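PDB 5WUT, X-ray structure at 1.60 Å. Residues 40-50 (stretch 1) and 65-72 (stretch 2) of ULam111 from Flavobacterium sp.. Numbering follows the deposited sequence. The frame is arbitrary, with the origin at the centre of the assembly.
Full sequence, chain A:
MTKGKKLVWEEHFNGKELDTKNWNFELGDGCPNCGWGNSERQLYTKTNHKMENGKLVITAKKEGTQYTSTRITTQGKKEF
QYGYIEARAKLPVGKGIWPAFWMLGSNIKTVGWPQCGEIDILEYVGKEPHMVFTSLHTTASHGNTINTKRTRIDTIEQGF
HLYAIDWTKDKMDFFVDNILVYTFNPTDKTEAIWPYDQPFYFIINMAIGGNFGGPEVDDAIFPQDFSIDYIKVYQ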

# COMPACT_ATOMS: atom_id res chain seq x y z
N GLU A 40 -7.53 16.24 25.36
CA GLU A 40 -8.65 15.46 24.83
C GLU A 40 -9.94 15.54 25.64
O GLU A 40 -9.92 15.84 26.83
CB GLU A 40 -8.19 14.02 24.67
CG GLU A 40 -7.24 13.87 23.49
CD GLU A 40 -6.47 12.58 23.51
OE1 GLU A 40 -6.78 11.71 24.35
OE2 GLU A 40 -5.56 12.44 22.66
N ARG A 41 -11.07 15.28 24.97
CA ARG A 41 -12.38 15.41 25.62
C ARG A 41 -12.83 14.20 26.46
O ARG A 41 -13.57 14.37 27.43
CB ARG A 41 -13.46 15.69 24.58
CG ARG A 41 -13.23 16.96 23.76
CD ARG A 41 -14.48 17.34 23.00
NE ARG A 41 -14.19 18.41 22.04
CZ ARG A 41 -15.12 19.09 21.37
NH1 ARG A 41 -16.41 18.84 21.55
NH2 ARG A 41 -14.74 20.04 20.52
N GLN A 42 -12.40 12.99 26.10
CA GLN A 42 -13.00 11.79 26.70
C GLN A 42 -12.50 11.44 28.09
O GLN A 42 -11.35 11.69 28.45
CB GLN A 42 -12.78 10.59 25.78
CG GLN A 42 -11.39 9.96 25.86
CD GLN A 42 -10.30 10.83 25.25
OE1 GLN A 42 -10.57 11.63 24.35
NE2 GLN A 42 -9.07 10.68 25.73
N LEU A 43 -13.40 10.85 28.87
CA LEU A 43 -13.01 10.05 30.02
C LEU A 43 -12.95 8.61 29.55
O LEU A 43 -13.86 8.14 28.86
CB LEU A 43 -14.00 10.16 31.18
CG LEU A 43 -14.22 11.52 31.81
CD1 LEU A 43 -15.10 11.34 33.05
CD2 LEU A 43 -12.90 12.15 32.17
N TYR A 44 -11.88 7.93 29.90
CA TYR A 44 -11.77 6.52 29.55
C TYR A 44 -12.41 5.69 30.66
O TYR A 44 -12.29 6.01 31.85
CB TYR A 44 -10.31 6.15 29.35
CG TYR A 44 -9.72 6.64 28.04
CD1 TYR A 44 -10.32 6.33 26.84
CD2 TYR A 44 -8.54 7.37 28.03
CE1 TYR A 44 -9.77 6.74 25.64
CE2 TYR A 44 -7.99 7.79 26.83
CZ TYR A 44 -8.61 7.47 25.64
OH TYR A 44 -8.06 7.87 24.44
N THR A 45 -13.13 4.64 30.25
CA THR A 45 -13.92 3.84 31.18
C THR A 45 -13.69 2.36 30.98
O THR A 45 -12.99 1.96 30.05
CB THR A 45 -15.42 4.09 31.01
OG1 THR A 45 -15.87 3.40 29.84
CG2 THR A 45 -15.73 5.58 30.91
N LYS A 46 -14.33 1.55 31.82
CA LYS A 46 -14.36 0.09 31.64
C LYS A 46 -15.70 -0.34 31.08
O LYS A 46 -16.00 -1.54 30.95
CB LYS A 46 -14.10 -0.65 32.96
CG LYS A 46 -12.72 -0.46 33.55
CD LYS A 46 -12.49 -1.43 34.69
CE LYS A 46 -13.04 -0.93 36.01
NZ LYS A 46 -12.58 -1.83 37.10
N THR A 47 -16.53 0.64 30.73
CA THR A 47 -17.89 0.37 30.29
C THR A 47 -18.18 0.86 28.87
O THR A 47 -19.34 0.98 28.47
CB THR A 47 -18.91 0.99 31.27
OG1 THR A 47 -18.56 2.36 31.49
CG2 THR A 47 -18.89 0.26 32.59
N ASN A 48 -17.13 1.12 28.09
CA ASN A 48 -17.32 1.55 26.70
C ASN A 48 -16.87 0.51 25.66
O ASN A 48 -16.81 0.81 24.47
CB ASN A 48 -16.57 2.87 26.45
CG ASN A 48 -17.38 4.08 26.89
OD1 ASN A 48 -17.56 4.31 28.08
ND2 ASN A 48 -17.83 4.88 25.91
N HIS A 49 -16.58 -0.70 26.11
CA HIS A 49 -16.17 -1.74 25.16
C HIS A 49 -17.00 -3.00 25.33
O HIS A 49 -17.61 -3.23 26.38
CB HIS A 49 -14.71 -2.08 25.35
CG HIS A 49 -14.49 -2.86 26.60
ND1 HIS A 49 -14.52 -2.28 27.85
CD2 HIS A 49 -14.31 -4.19 26.80
CE1 HIS A 49 -14.35 -3.22 28.77
NE2 HIS A 49 -14.22 -4.38 28.16
N LYS A 50 -16.99 -3.84 24.31
CA LYS A 50 -17.62 -5.15 24.38
C LYS A 50 -16.86 -6.14 23.50
O LYS A 50 -16.15 -5.75 22.57
CB LYS A 50 -19.07 -5.09 23.93
CG LYS A 50 -19.23 -4.81 22.46
CD LYS A 50 -20.69 -4.64 22.05
CE LYS A 50 -20.82 -3.65 20.90
NZ LYS A 50 -22.13 -3.77 20.21
N THR A 65 -22.69 16.52 28.09
CA THR A 65 -21.42 17.04 27.60
C THR A 65 -20.25 16.13 27.98
O THR A 65 -19.09 16.53 27.84
CB THR A 65 -21.12 18.44 28.12
OG1 THR A 65 -21.19 18.46 29.55
CG2 THR A 65 -22.09 19.46 27.53
N GLN A 66 -20.55 14.94 28.47
CA GLN A 66 -19.51 13.96 28.79
C GLN A 66 -19.24 13.03 27.61
O GLN A 66 -20.15 12.43 27.03
CB GLN A 66 -19.89 13.15 30.04
CG GLN A 66 -18.97 11.93 30.27
CD GLN A 66 -18.94 11.45 31.72
OE1 GLN A 66 -19.23 10.29 32.01
NE2 GLN A 66 -18.54 12.33 32.61
N TYR A 67 -17.97 12.94 27.23
CA TYR A 67 -17.51 12.00 26.22
C TYR A 67 -16.81 10.83 26.89
O TYR A 67 -16.04 11.05 27.81
CB TYR A 67 -16.55 12.68 25.25
CG TYR A 67 -17.16 13.82 24.46
CD1 TYR A 67 -17.15 15.11 24.96
CD2 TYR A 67 -17.71 13.59 23.20
CE1 TYR A 67 -17.70 16.15 24.24
CE2 TYR A 67 -18.26 14.64 22.46
CZ TYR A 67 -18.25 15.92 22.99
OH TYR A 67 -18.78 16.96 22.27
N THR A 68 -17.04 9.62 26.40
CA THR A 68 -16.40 8.43 26.96
C THR A 68 -15.88 7.47 25.89
O THR A 68 -16.41 7.40 24.78
CB THR A 68 -17.35 7.65 27.89
OG1 THR A 68 -18.60 7.42 27.23
CG2 THR A 68 -17.60 8.44 29.21
N SER A 69 -14.85 6.73 26.25
CA SER A 69 -14.25 5.78 25.32
C SER A 69 -13.42 4.79 26.12
O SER A 69 -13.56 4.72 27.34
CB SER A 69 -13.41 6.52 24.27
OG SER A 69 -13.07 5.65 23.18
N THR A 70 -12.56 4.04 25.42
CA THR A 70 -11.73 2.99 26.02
C THR A 70 -10.27 3.18 25.66
O THR A 70 -9.95 3.56 24.52
CB THR A 70 -12.16 1.58 25.55
OG1 THR A 70 -13.58 1.43 25.71
CG2 THR A 70 -11.42 0.46 26.31
N ARG A 71 -9.40 2.91 26.63
CA ARG A 71 -7.95 2.87 26.41
C ARG A 71 -7.38 1.71 27.22
O ARG A 71 -7.48 1.69 28.45
CB ARG A 71 -7.32 4.20 26.84
CG ARG A 71 -5.78 4.22 26.72
CD ARG A 71 -5.29 5.66 26.87
NE ARG A 71 -3.84 5.71 27.07
CZ ARG A 71 -3.07 6.71 26.63
NH1 ARG A 71 -3.61 7.72 25.97
NH2 ARG A 71 -1.77 6.68 26.86
N ILE A 72 -6.78 0.75 26.52
CA ILE A 72 -6.23 -0.44 27.18
C ILE A 72 -4.79 -0.65 26.75
O ILE A 72 -4.41 -0.27 25.64
CB ILE A 72 -7.07 -1.69 26.88
CG1 ILE A 72 -7.26 -1.89 25.37
CG2 ILE A 72 -8.45 -1.58 27.54
CD1 ILE A 72 -7.85 -3.28 25.04
O HOH W 1 -5.76 9.25 24.53
O HOH W 2 -16.01 14.26 28.86
O HOH W 3 -10.38 2.42 29.29
O HOH W 4 -14.40 0.49 28.16

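What holds the two strands side by side? Three backbone hydrogen bonds do most of the work, and they follow the alternating pattern of a parallel pairing. The amide N of L43 donates to the carbonyl O of Y67 at 2.9 Å, nearly straight at 165°. The carbonyl O of L43 then receives the amide N of S69 at 3.1 Å, and the amide N of T45 donates to the carbonyl O of S69 at 2.9 Å. L43 thus spends both its backbone groups on the neighbouring strand, reaching back to Y67 and forward to S69 around its partner T68. Alpha carbons support the same carbonyls: CA of T68 lies 3.2 Å from O of L43, and CA of Y44 lies 3.4 Å from O of S69.

Which side chains add polar links of their own? The clearest is N48, whose ND2 donates to OG1 of T68 at 3.0 Å. The amide is also held from within its own stretch, because OG1 of T45 donates to OD1 of N48 at a short 2.6 Å. T45 OG1 in turn accepts from the backbone N of T47 at 3.0 Å, so the loop after the first strand is tied together while N48 reaches across. At the other end of the contact, R41 NH1 makes a weak bond to Y67 OH at 3.1 Å; its angle of 128° is well short of linear.

Where does water take over from direct bonds? It does so beyond both ends of the backbone ladder. Water 2 donates to O of R41 at 2.8 Å and accepts from N of Y67 at 2.9 Å, while water 3 accepts from N of R71 at 2.9 Å and lies 2.8 Å from O of T45. Each water therefore spans a carbonyl and an amide that do not meet directly. Water 4 gathers the loop around T70: it donates to O of T45 at 2.8 Å, accepts from N of N48 at 2.8 Å, and also bonds to ND1 of H49 at 2.8 Å and OG1 of T70 at 2.7 Å. Water 1 bonds to OH of Y44 at 2.7 Å, donates to OE1 of E40 at 2.7 Å and accepts a weak bond from NH1 of R71 at 3.0 Å.

How do the side chains pack around this polar frame? Y44 and R71 form the most sharply defined contact, with CB of R71 3.4 Å from the centroid of the Y44 ring and only 3° off its normal. CB of R71 thus sits over the ring face, and the chain then runs out past the ring edge, where CD comes 3.4 Å from CE2 of Y44. R41 uses its stem more loosely, its CD sitting off-centre, 4.1 Å from the Y67 ring centroid. On the sheet face bearing L43 and T68, methyls meet, with CG2 of T45 3.8 Å from CG2 of T68.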